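Local structure of acetyltransferase (4ZBG) at residues I22-E27 / E40-D45; L66-S72 / G85-V91; P73-G77 / P160-Y166. The protein binds acetyl-coenzyme A and, as a GNAT-family N-acetyltransferase, probably transfers its acetyl group to the amine of an acceptor substrate. All coordinates share one frame. Residue numbers count along the deposited sequence, not the author numbering.

How the interactions relate
Interaction 2 is the middle of the set: the centre of interaction 2 lies about 3 Å from the centre of the chain, and its strand 83-91 carries the pantetheine arm and acetyl group of acetyl-coenzyme A. Interaction 1 covers one face of its hairpin, with centres about 9 Å apart; the evidence is direct packing, Val44 CG2 lying 3.5 Å from Pro88 CG and Ile22 CG2 3.5 Å from His68 CG. Interaction 3 uses the far end of strand 64-76 and meets interaction 2 where Val74 CG1 is 3.5 Å from Gly85 N. Interactions 1 and 3 do not touch; their centres are about 24 Å apart and their nearest atoms about 7 Å.

Interaction 1. Residues I22-E27 / E40-D45; sequences IRQVTE and EGEIVD
Two successive helices of the GNAT fold, 19-30 and 40-49, pack as a roughly antiparallel pair over the central sheet. The axes of segments 22-27 and 40-45 approach to 8.8 Å with 147° between their N-to-C directions, and 333 Å² is buried. Both segments are regular helix, and the closest backbone pair is Arg23 with Gly41, CA to CA 4.9 Å. The lack of a side chain at Gly41 permits this approach: an ideal CB there would point toward the partner helix and fall 2.9 Å from Arg23 CG and 2.7 Å from Glu27 OE2, both clashes. Arg23 loses the most surface, 85 Å². With chi1 to chi3 all t, it extends across the partner helix so that one guanidinium face covers the peptide between Gly41 C and Glu42 N, with Arg23 NE 3.7 Å from Gly41 C. At the guanidinium edge, Arg23 NH1 forms a salt bridge with Asp45 OD2 at 2.9 Å, while Arg23 NE pairs with Glu27 OE2 one turn further along its own helix, also at 2.9 Å; the three residues form a salt-bridge network. Asp45 OD1 is bound in turn by Arg48. At Thr26 the m rotamer places CG2 3.6 Å from Glu40 CB and from Gly41 N and lets Thr26 OG1 bond to Ile22 O at 2.8 Å. On the sheet side Ile22 CG2 meets Val44 CG1 at 4.3 Å, and both side chains rest on His68. At the solvent side, water 1 bridges the helices, donating to Glu27 OE2 at 2.8 Å and accepting from Glu42 N at 3.0 Å.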
loop_
_atom_site.group_PDB
_atom_site.type_symbol
_atom_site.label_atom_id
_atom_site.label_comp_id
_atom_site.label_asym_id
_atom_site.label_seq_id
_atom_site.Cartn_x
_atom_site.Cartn_y
_atom_site.Cartn_z
ATOM N N ILE A 22 -8.275 -5.968 8.963
ATOM C CA ILE A 22 -7.153 -5.369 8.249
ATOM C C ILE A 22 -6.072 -4.976 9.249
ATOM O O ILE A 22 -4.883 -5.214 9.026
ATOM C CB ILE A 22 -7.610 -4.152 7.417
ATOM C CG1 ILE A 22 -8.398 -4.608 6.186
ATOM C CG2 ILE A 22 -6.416 -3.276 7.027
ATOM C CD1 ILE A 22 -9.113 -3.484 5.474
ATOM N N ARG A 23 -6.477 -4.361 10.354
ATOM C CA ARG A 23 -5.495 -3.918 11.327
ATOM C C ARG A 23 -4.817 -5.098 12.015
ATOM O O ARG A 23 -3.622 -5.073 12.268
ATOM C CB ARG A 23 -6.118 -2.963 12.343
ATOM C CG ARG A 23 -5.116 -2.443 13.353
ATOM C CD ARG A 23 -5.562 -1.122 13.905
ATOM N NE ARG A 23 -4.665 -0.651 14.950
ATOM C CZ ARG A 23 -4.698 0.572 15.460
ATOM N NH1 ARG A 23 -5.546 1.478 14.984
ATOM N NH2 ARG A 23 -3.857 0.890 16.431
ATOM N N GLN A 24 -5.574 -6.159 12.261
ATOM C CA GLN A 24 -5.001 -7.372 12.843
ATOM C C GLN A 24 -3.937 -7.991 11.931
ATOM O O GLN A 24 -2.866 -8.388 12.386
ATOM C CB GLN A 24 -6.110 -8.383 13.118
ATOM C CG GLN A 24 -5.641 -9.700 13.705
ATOM C CD GLN A 24 -6.743 -10.752 13.737
ATOM O OE1 GLN A 24 -7.916 -10.454 13.499
ATOM N NE2 GLN A 24 -6.363 -11.993 14.021
ATOM N N VAL A 25 -4.233 -8.069 10.641
ATOM C CA VAL A 25 -3.272 -8.609 9.688
ATOM C C VAL A 25 -2.023 -7.724 9.605
ATOM O O VAL A 25 -0.889 -8.215 9.615
ATOM C CB VAL A 25 -3.929 -8.798 8.312
ATOM C CG1 VAL A 25 -2.885 -9.147 7.276
ATOM C CG2 VAL A 25 -5.002 -9.887 8.393
ATOM N N THR A 26 -2.242 -6.418 9.524
ATOM C CA THR A 26 -1.152 -5.465 9.442
ATOM C C THR A 26 -0.254 -5.610 10.668
ATOM O O THR A 26 0.973 -5.700 10.559
ATOM C CB THR A 26 -1.700 -4.027 9.372
ATOM O OG1 THR A 26 -2.517 -3.894 8.208
ATOM C CG2 THR A 26 -0.592 -3.012 9.303
ATOM N N GLU A 27 -0.863 -5.650 11.848
ATOM C CA GLU A 27 -0.074 -5.705 13.066
ATOM C C GLU A 27 0.658 -7.032 13.206
ATOM O O GLU A 27 1.788 -7.063 13.691
ATOM C CB GLU A 27 -0.927 -5.349 14.283
ATOM C CG GLU A 27 -1.291 -3.867 14.235
ATOM C CD GLU A 27 -2.173 -3.379 15.361
ATOM O OE1 GLU A 27 -2.751 -4.191 16.106
ATOM O OE2 GLU A 27 -2.296 -2.149 15.481
ATOM N N GLU A 40 1.904 0.760 11.962
ATOM C CA GLU A 40 1.319 0.581 10.632
ATOM C C GLU A 40 -0.199 0.429 10.666
ATOM O O GLU A 40 -0.905 0.949 9.797
ATOM C CB GLU A 40 1.985 -0.581 9.902
ATOM C CG GLU A 40 3.460 -0.334 9.573
ATOM C CD GLU A 40 4.409 -0.576 10.737
ATOM O OE1 GLU A 40 3.999 -1.112 11.788
ATOM O OE2 GLU A 40 5.595 -0.229 10.596
ATOM N N GLY A 41 -0.701 -0.289 11.667
ATOM C CA GLY A 41 -2.139 -0.408 11.827
ATOM C C GLY A 41 -2.774 0.933 12.142
ATOM O O GLY A 41 -3.809 1.303 11.575
ATOM N N GLU A 42 -2.136 1.677 13.042
ATOM C CA GLU A 42 -2.573 3.034 13.387
ATOM C C GLU A 42 -2.616 3.921 12.158
ATOM O O GLU A 42 -3.530 4.724 11.991
ATOM C CB GLU A 42 -1.605 3.691 14.374
ATOM C CG GLU A 42 -1.578 3.092 15.755
ATOM C CD GLU A 42 -0.765 3.914 16.739
ATOM O OE1 GLU A 42 -0.644 5.148 16.547
ATOM O OE2 GLU A 42 -0.244 3.320 17.706
ATOM N N ILE A 43 -1.593 3.798 11.312
ATOM C CA ILE A 43 -1.478 4.637 10.131
ATOM C C ILE A 43 -2.621 4.377 9.165
ATOM O O ILE A 43 -3.243 5.306 8.662
ATOM C CB ILE A 43 -0.101 4.466 9.458
ATOM C CG1 ILE A 43 0.995 5.063 10.349
ATOM C CG2 ILE A 43 -0.094 5.095 8.058
ATOM C CD1 ILE A 43 2.389 4.671 9.934
ATOM N N VAL A 44 -2.901 3.106 8.893
ATOM C CA VAL A 44 -4.006 2.784 8.006
ATOM C C VAL A 44 -5.299 3.399 8.540
ATOM O O VAL A 44 -6.066 4.009 7.790
ATOM C CB VAL A 44 -4.137 1.258 7.791
ATOM C CG1 VAL A 44 -5.426 0.931 7.057
ATOM C CG2 VAL A 44 -2.938 0.716 7.024
ATOM N N ASP A 45 -5.546 3.237 9.840
ATOM C CA ASP A 45 -6.781 3.752 10.417
ATOM C C ASP A 45 -6.836 5.281 10.387
ATOM O O ASP A 45 -7.901 5.859 10.167
ATOM C CB ASP A 45 -6.991 3.222 11.839
ATOM C CG ASP A 45 -7.400 1.748 11.862
ATOM O OD1 ASP A 45 -7.474 1.114 10.785
ATOM O OD2 ASP A 45 -7.628 1.223 12.973
HETATM O O HOH W 1 -0.494 -0.172 14.652
#

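Interaction 2. Residues L66-S72 / G85-V91; sequences LGHIAFS and GLGPVSV. With ACO (acetyl coenzyme *a), chain B.
Ile69, Phe71, Leu86 and Val89 form the apolar centre on one face of this antiparallel hairpin: Leu86 CG lies 3.7 Å from Phe71 CE2 (chi1 m) and 3.9 Å from Ile69 CD1. Helix 100-114 covers this face. Segments 66-72 and 85-91 have axes 4.6 Å and N-to-C directions 175° apart. Hydrogen-bonded pairs are His68-Ser90 (His68 N to Ser90 O 2.8 Å) and Ser72-Gly85 (Gly85 N to Ser72 O 2.7 Å). Between Ile69 and Phe71 the register shifts by one, Ala70 N binding Pro88 O (3.0 Å) and Gly87 N Ala70 O (2.9 Å): a beta bulge containing the cis Gly87-Pro88 peptide. On the opposite face, His68 NE2 binds Ser56. Along its edge turned from strand 64-76, the bulged strand bonds the pantetheine arm as a further strand would, a GNAT hallmark: ACO N4P donates to Val89 O (2.8 Å), Val91 N to ACO O9P (3.0 Å). Val89 N binds the thioester carbonyl ACO O at 3.2 Å, consistent with polarising it for transfer.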
loop_
_atom_site.group_PDB
_atom_site.type_symbol
_atom_site.label_atom_id
_atom_site.label_comp_id
_atom_site.label_asym_id
_atom_site.label_seq_id
_atom_site.Cartn_x
_atom_site.Cartn_y
_atom_site.Cartn_z
ATOM N N LEU A 66 -6.217 -12.275 4.162
ATOM C CA LEU A 66 -4.856 -12.804 4.158
ATOM C C LEU A 66 -3.807 -11.717 3.974
ATOM O O LEU A 66 -2.649 -11.912 4.316
ATOM C CB LEU A 66 -4.683 -13.818 3.034
ATOM C CG LEU A 66 -5.588 -15.041 3.038
ATOM C CD1 LEU A 66 -5.155 -15.949 1.907
ATOM C CD2 LEU A 66 -5.531 -15.768 4.377
ATOM N N GLY A 67 -4.209 -10.593 3.393
ATOM C CA GLY A 67 -3.272 -9.538 3.081
ATOM C C GLY A 67 -4.008 -8.261 2.796
ATOM O O GLY A 67 -5.209 -8.280 2.515
ATOM N N HIS A 68 -3.277 -7.156 2.863
ATOM C CA HIS A 68 -3.848 -5.835 2.707
ATOM C C HIS A 68 -2.816 -4.899 2.085
ATOM O O HIS A 68 -1.610 -5.045 2.311
ATOM C CB HIS A 68 -4.282 -5.277 4.066
ATOM C CG HIS A 68 -4.690 -3.844 4.001
ATOM N ND1 HIS A 68 -3.874 -2.815 4.423
ATOM C CD2 HIS A 68 -5.808 -3.266 3.502
ATOM C CE1 HIS A 68 -4.483 -1.664 4.200
ATOM N NE2 HIS A 68 -5.658 -1.912 3.646
ATOM N N ILE A 69 -3.292 -3.924 1.314
ATOM C CA ILE A 69 -2.426 -2.871 0.797
ATOM C C ILE A 69 -3.127 -1.521 0.869
ATOM O O ILE A 69 -4.323 -1.425 0.574
ATOM C CB ILE A 69 -1.921 -3.206 -0.618
ATOM C CG1 ILE A 69 -0.889 -2.182 -1.100
ATOM C CG2 ILE A 69 -3.091 -3.316 -1.597
ATOM C CD1 ILE A 69 -0.155 -2.659 -2.325
ATOM N N ALA A 70 -2.369 -0.494 1.258
ATOM C CA ALA A 70 -2.836 0.886 1.292
ATOM C C ALA A 70 -2.092 1.752 0.282
ATOM O O ALA A 70 -0.885 1.591 0.091
ATOM C CB ALA A 70 -2.636 1.471 2.681
ATOM N N PHE A 71 -2.821 2.686 -0.322
ATOM C CA PHE A 71 -2.242 3.770 -1.100
ATOM C C PHE A 71 -2.827 5.079 -0.610
ATOM O O PHE A 71 -3.993 5.129 -0.228
ATOM C CB PHE A 71 -2.573 3.630 -2.579
ATOM C CG PHE A 71 -2.012 2.406 -3.222
ATOM C CD1 PHE A 71 -2.669 1.189 -3.135
ATOM C CD2 PHE A 71 -0.837 2.478 -3.954
ATOM C CE1 PHE A 71 -2.157 0.068 -3.750
ATOM C CE2 PHE A 71 -0.317 1.362 -4.582
ATOM C CZ PHE A 71 -0.974 0.154 -4.479
ATOM N N SER A 72 -2.028 6.145 -0.656
ATOM C CA SER A 72 -2.462 7.459 -0.182
ATOM C C SER A 72 -1.726 8.529 -0.982
ATOM O O SER A 72 -0.675 8.252 -1.562
ATOM C CB SER A 72 -2.194 7.603 1.328
ATOM O OG SER A 72 -0.838 7.378 1.645
ATOM N N GLY A 85 1.653 7.225 -2.604
ATOM C CA GLY A 85 2.610 6.382 -1.920
ATOM C C GLY A 85 1.985 5.038 -1.639
ATOM O O GLY A 85 0.811 4.949 -1.261
ATOM N N LEU A 86 2.765 3.988 -1.853
ATOM C CA LEU A 86 2.340 2.628 -1.572
ATOM C C LEU A 86 2.819 2.258 -0.176
ATOM O O LEU A 86 4.018 2.306 0.101
ATOM C CB LEU A 86 2.949 1.669 -2.603
ATOM C CG LEU A 86 2.520 0.198 -2.574
ATOM C CD1 LEU A 86 2.910 -0.431 -3.899
ATOM C CD2 LEU A 86 3.124 -0.600 -1.410
ATOM N N GLY A 87 1.895 1.857 0.689
ATOM C CA GLY A 87 2.271 1.325 1.982
ATOM C C GLY A 87 1.356 1.751 3.109
ATOM O O GLY A 87 0.775 2.835 3.076
ATOM N N PRO A 88 1.239 0.910 4.141
ATOM C CA PRO A 88 1.856 -0.420 4.215
ATOM C C PRO A 88 1.216 -1.437 3.275
ATOM O O PRO A 88 0.081 -1.264 2.832
ATOM C CB PRO A 88 1.572 -0.843 5.661
ATOM C CG PRO A 88 0.324 -0.127 6.001
ATOM C CD PRO A 88 0.447 1.223 5.343
ATOM N N VAL A 89 1.984 -2.476 2.964
ATOM C CA VAL A 89 1.458 -3.713 2.405
ATOM C C VAL A 89 1.820 -4.809 3.400
ATOM O O VAL A 89 2.943 -4.831 3.922
ATOM C CB VAL A 89 1.986 -3.984 0.968
ATOM C CG1 VAL A 89 3.511 -3.987 0.901
ATOM C CG2 VAL A 89 1.402 -5.283 0.423
ATOM N N SER A 90 0.869 -5.703 3.662
ATOM C CA SER A 90 0.989 -6.679 4.739
ATOM C C SER A 90 0.359 -7.984 4.315
ATOM O O SER A 90 -0.742 -7.985 3.779
ATOM C CB SER A 90 0.216 -6.202 5.979
ATOM O OG SER A 90 0.604 -4.905 6.380
ATOM N N VAL A 91 1.036 -9.091 4.584
ATOM C CA VAL A 91 0.466 -10.417 4.354
ATOM C C VAL A 91 0.673 -11.223 5.627
ATOM O O VAL A 91 1.727 -11.124 6.249
ATOM C CB VAL A 91 1.102 -11.105 3.118
ATOM C CG1 VAL A 91 0.670 -12.577 3.000
ATOM C CG2 VAL A 91 0.749 -10.335 1.849
HETATM N N1A ACO B . 8.047 -19.630 -5.706
HETATM C C2A ACO B . 9.209 -19.077 -5.377
HETATM N N3A ACO B . 9.276 -17.899 -4.781
HETATM C C4A ACO B . 8.157 -17.224 -4.494
HETATM C C5A ACO B . 6.934 -17.760 -4.820
HETATM C C6A ACO B . 6.909 -19.014 -5.447
HETATM N N6A ACO B . 5.646 -19.626 -5.808
HETATM N N7A ACO B . 5.990 -16.893 -4.432
HETATM C C8A ACO B . 6.612 -15.856 -3.893
HETATM N N9A ACO B . 7.922 -16.031 -3.915
HETATM C C1B ACO B . 8.939 -15.105 -3.416
HETATM C C2B ACO B . 8.992 -13.931 -4.054
HETATM O O2B ACO B . 9.766 -13.968 -5.274
HETATM C C3B ACO B . 9.683 -12.911 -2.931
HETATM O O3B ACO B . 11.107 -13.180 -2.826
HETATM P P3B ACO B . 12.253 -12.282 -3.596
HETATM O O7A ACO B . 13.575 -12.873 -3.165
HETATM O O8A ACO B . 12.118 -10.844 -3.158
HETATM O O9A ACO B . 12.020 -12.429 -5.083
HETATM C C4B ACO B . 9.071 -13.231 -1.787
HETATM O O4B ACO B . 8.521 -14.696 -1.977
HETATM C C5B ACO B . 7.837 -12.398 -1.398
HETATM O O5B ACO B . 7.029 -12.188 -2.530
HETATM P P1A ACO B . 5.399 -12.320 -2.461
HETATM O O1A ACO B . 4.959 -13.722 -2.167
HETATM O O2A ACO B . 4.868 -11.670 -3.709
HETATM O O3A ACO B . 4.985 -11.337 -1.248
HETATM P P2A ACO B . 4.364 -11.749 0.184
HETATM O O4A ACO B . 2.966 -12.258 0.022
HETATM O O5A ACO B . 5.331 -12.594 0.966
HETATM O O6A ACO B . 4.245 -10.270 0.830
HETATM C CBP ACO B . 5.277 -8.566 2.148
HETATM C CCP ACO B . 5.373 -9.426 0.885
HETATM C CDP ACO B . 6.446 -7.584 2.144
HETATM C CEP ACO B . 3.946 -7.824 2.112
HETATM C CAP ACO B . 5.341 -9.484 3.371
HETATM O OAP ACO B . 6.634 -10.035 3.445
HETATM C C9P ACO B . 5.027 -8.785 4.695
HETATM O O9P ACO B . 3.912 -8.584 5.075
HETATM N N8P ACO B . 6.172 -8.401 5.467
HETATM C C7P ACO B . 6.042 -7.750 6.752
HETATM C C6P ACO B . 5.510 -6.332 6.608
HETATM C C5P ACO B . 6.363 -5.517 5.660
HETATM O O5P ACO B . 7.542 -5.409 5.799
HETATM N N4P ACO B . 5.678 -4.873 4.578
HETATM C C3P ACO B . 6.419 -4.073 3.625
HETATM C C2P ACO B . 6.727 -2.696 4.200
HETATM S S1P ACO B . 7.430 -1.658 2.889
HETATM C C ACO B . 5.993 -1.029 2.006
HETATM O O ACO B . 4.894 -1.230 2.417
HETATM C CH3 ACO B . 6.259 -0.254 0.727
HETATM O O HOH W 2 -1.353 -3.164 5.739
HETATM O O HOH W 3 -0.168 4.774 1.433
#

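Interaction 3. Residues P73-G77 / P160-Y166; sequences PVLIG and PQGDVAY
Pro73 opens segment 73-77, on the outer part of strand 64-76, its CA-to-CB bond pointing away from segment 160-166, which runs antiparallel alongside. Together the two segments make a short beta pairing that attaches the C-terminal strand 164-165 to the GNAT sheet and buries 427 Å². Val74, extended and with chi1 m, sets CG1 over the face of the Tyr166 ring, 4.1 Å from the centroid and 14° off the normal, a CH-pi contact; Val74 CB also touches Val164 CG1 at 4.2 Å, and Val74 CA makes a CA-H...O contact with Ala165 O at 3.3 Å. Leu75 and Ala165 form the antiparallel hydrogen-bonded pair, CA to CA 5.1 Å: Leu75 N to Ala165 O and Ala165 N to Leu75 O are both 2.9 Å, with angles at hydrogen of 157° and 169°. Ile76 and Val164 follow as the non-hydrogen-bonded pair, CA to CA 4.8 Å. Ile76, rotamer m then t, is the most covered residue at 86 Å²; its CD1 meets Pro160 CG at 3.8 Å and its CG2 approaches Pro160 O at 3.5 Å. Gly77 ends the pairing, Gly77 N donating to Asp163 O at 2.8 Å before the chain turns with positive phi (55°). Opposite, Gly162 has phi/psi of 141°/156°, and an ideal CB there would clash with Gly77 N at 2.9 Å. The Val74 backbone bonds to Trp83 of strand 83-91, whereas Leu75 bonds to strand 164-165. Trp83 also packs on Ile76 and Pro160, and Val121 of strand 119-122 lies against both Val74 and Tyr166.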
loop_
_atom_site.group_PDB
_atom_site.type_symbol
_atom_site.label_atom_id
_atom_site.label_comp_id
_atom_site.label_asym_id
_atom_site.label_seq_id
_atom_site.Cartn_x
_atom_site.Cartn_y
_atom_site.Cartn_z
ATOM N N PRO A 73 -2.263 9.759 -1.025
ATOM C CA PRO A 73 -1.600 10.773 -1.854
ATOM C C PRO A 73 -0.292 11.225 -1.228
ATOM O O PRO A 73 -0.180 11.290 -0.003
ATOM C CB PRO A 73 -2.600 11.943 -1.852
ATOM C CG PRO A 73 -3.900 11.356 -1.390
ATOM C CD PRO A 73 -3.499 10.280 -0.415
ATOM N N VAL A 74 0.692 11.533 -2.064
ATOM C CA VAL A 74 1.883 12.220 -1.588
ATOM C C VAL A 74 1.921 13.589 -2.238
ATOM O O VAL A 74 1.480 13.765 -3.371
ATOM C CB VAL A 74 3.188 11.438 -1.876
ATOM C CG1 VAL A 74 3.176 10.085 -1.195
ATOM C CG2 VAL A 74 3.443 11.307 -3.381
ATOM N N LEU A 75 2.429 14.568 -1.509
ATOM C CA LEU A 75 2.651 15.891 -2.077
ATOM C C LEU A 75 4.062 15.938 -2.614
ATOM O O LEU A 75 4.969 15.336 -2.038
ATOM C CB LEU A 75 2.496 16.974 -1.015
ATOM C CG LEU A 75 1.113 17.081 -0.377
ATOM C CD1 LEU A 75 1.101 18.156 0.690
ATOM C CD2 LEU A 75 0.059 17.371 -1.428
ATOM N N ILE A 76 4.245 16.659 -3.713
ATOM C CA ILE A 76 5.574 16.888 -4.263
ATOM C C ILE A 76 5.803 18.388 -4.273
ATOM O O ILE A 76 5.101 19.120 -4.967
ATOM C CB ILE A 76 5.726 16.283 -5.658
ATOM C CG1 ILE A 76 5.526 14.768 -5.604
ATOM C CG2 ILE A 76 7.100 16.636 -6.236
ATOM C CD1 ILE A 76 5.426 14.133 -6.971
ATOM N N GLY A 77 6.779 18.852 -3.499
ATOM C CA GLY A 77 6.974 20.281 -3.326
ATOM C C GLY A 77 5.711 20.980 -2.852
ATOM O O GLY A 77 5.456 22.136 -3.205
ATOM N N PRO A 160 8.065 14.399 -11.074
ATOM C CA PRO A 160 8.509 15.789 -10.982
ATOM C C PRO A 160 9.347 16.002 -9.731
ATOM O O PRO A 160 9.194 15.288 -8.741
ATOM C CB PRO A 160 7.195 16.564 -10.886
ATOM C CG PRO A 160 6.228 15.592 -10.334
ATOM C CD PRO A 160 6.608 14.273 -10.909
ATOM N N GLN A 161 10.230 16.988 -9.782
ATOM C CA GLN A 161 11.142 17.252 -8.683
ATOM C C GLN A 161 10.448 18.020 -7.570
ATOM O O GLN A 161 9.509 18.781 -7.815
ATOM C CB GLN A 161 12.349 18.044 -9.183
ATOM C CG GLN A 161 13.265 17.262 -10.102
ATOM C CD GLN A 161 14.092 16.236 -9.354
ATOM O OE1 GLN A 161 14.874 16.581 -8.466
ATOM N NE2 GLN A 161 13.918 14.968 -9.703
ATOM N N GLY A 162 10.934 17.826 -6.349
ATOM C CA GLY A 162 10.372 18.459 -5.172
ATOM C C GLY A 162 10.361 17.498 -4.002
ATOM O O GLY A 162 10.372 16.283 -4.192
ATOM N N ASP A 163 10.345 18.043 -2.792
ATOM C CA ASP A 163 10.302 17.225 -1.590
ATOM C C ASP A 163 9.042 16.365 -1.590
ATOM O O ASP A 163 7.949 16.863 -1.855
ATOM C CB ASP A 163 10.301 18.111 -0.347
ATOM C CG ASP A 163 11.622 18.825 -0.131
ATOM O OD1 ASP A 163 12.624 18.460 -0.782
ATOM O OD2 ASP A 163 11.657 19.748 0.707
ATOM N N VAL A 164 9.206 15.076 -1.301
ATOM C CA VAL A 164 8.087 14.148 -1.215
ATOM C C VAL A 164 7.572 14.125 0.209
ATOM O O VAL A 164 8.319 13.832 1.143
ATOM C CB VAL A 164 8.515 12.738 -1.641
ATOM C CG1 VAL A 164 7.366 11.745 -1.448
ATOM C CG2 VAL A 164 8.987 12.749 -3.075
ATOM N N ALA A 165 6.292 14.423 0.382
ATOM C CA ALA A 165 5.690 14.380 1.706
ATOM C C ALA A 165 4.543 13.376 1.717
ATOM O O ALA A 165 3.574 13.513 0.969
ATOM C CB ALA A 165 5.184 15.764 2.102
ATOM N N TYR A 166 4.658 12.362 2.564
ATOM C CA TYR A 166 3.536 11.467 2.807
ATOM C C TYR A 166 2.515 12.197 3.669
ATOM O O TYR A 166 2.805 13.240 4.265
ATOM C CB TYR A 166 4.001 10.195 3.516
ATOM C CG TYR A 166 4.645 9.147 2.619
ATOM C CD1 TYR A 166 5.757 9.447 1.833
ATOM C CD2 TYR A 166 4.162 7.844 2.581
ATOM C CE1 TYR A 166 6.357 8.484 1.029
ATOM C CE2 TYR A 166 4.754 6.880 1.780
ATOM C CZ TYR A 166 5.849 7.205 1.011
ATOM O OH TYR A 166 6.437 6.240 0.223
#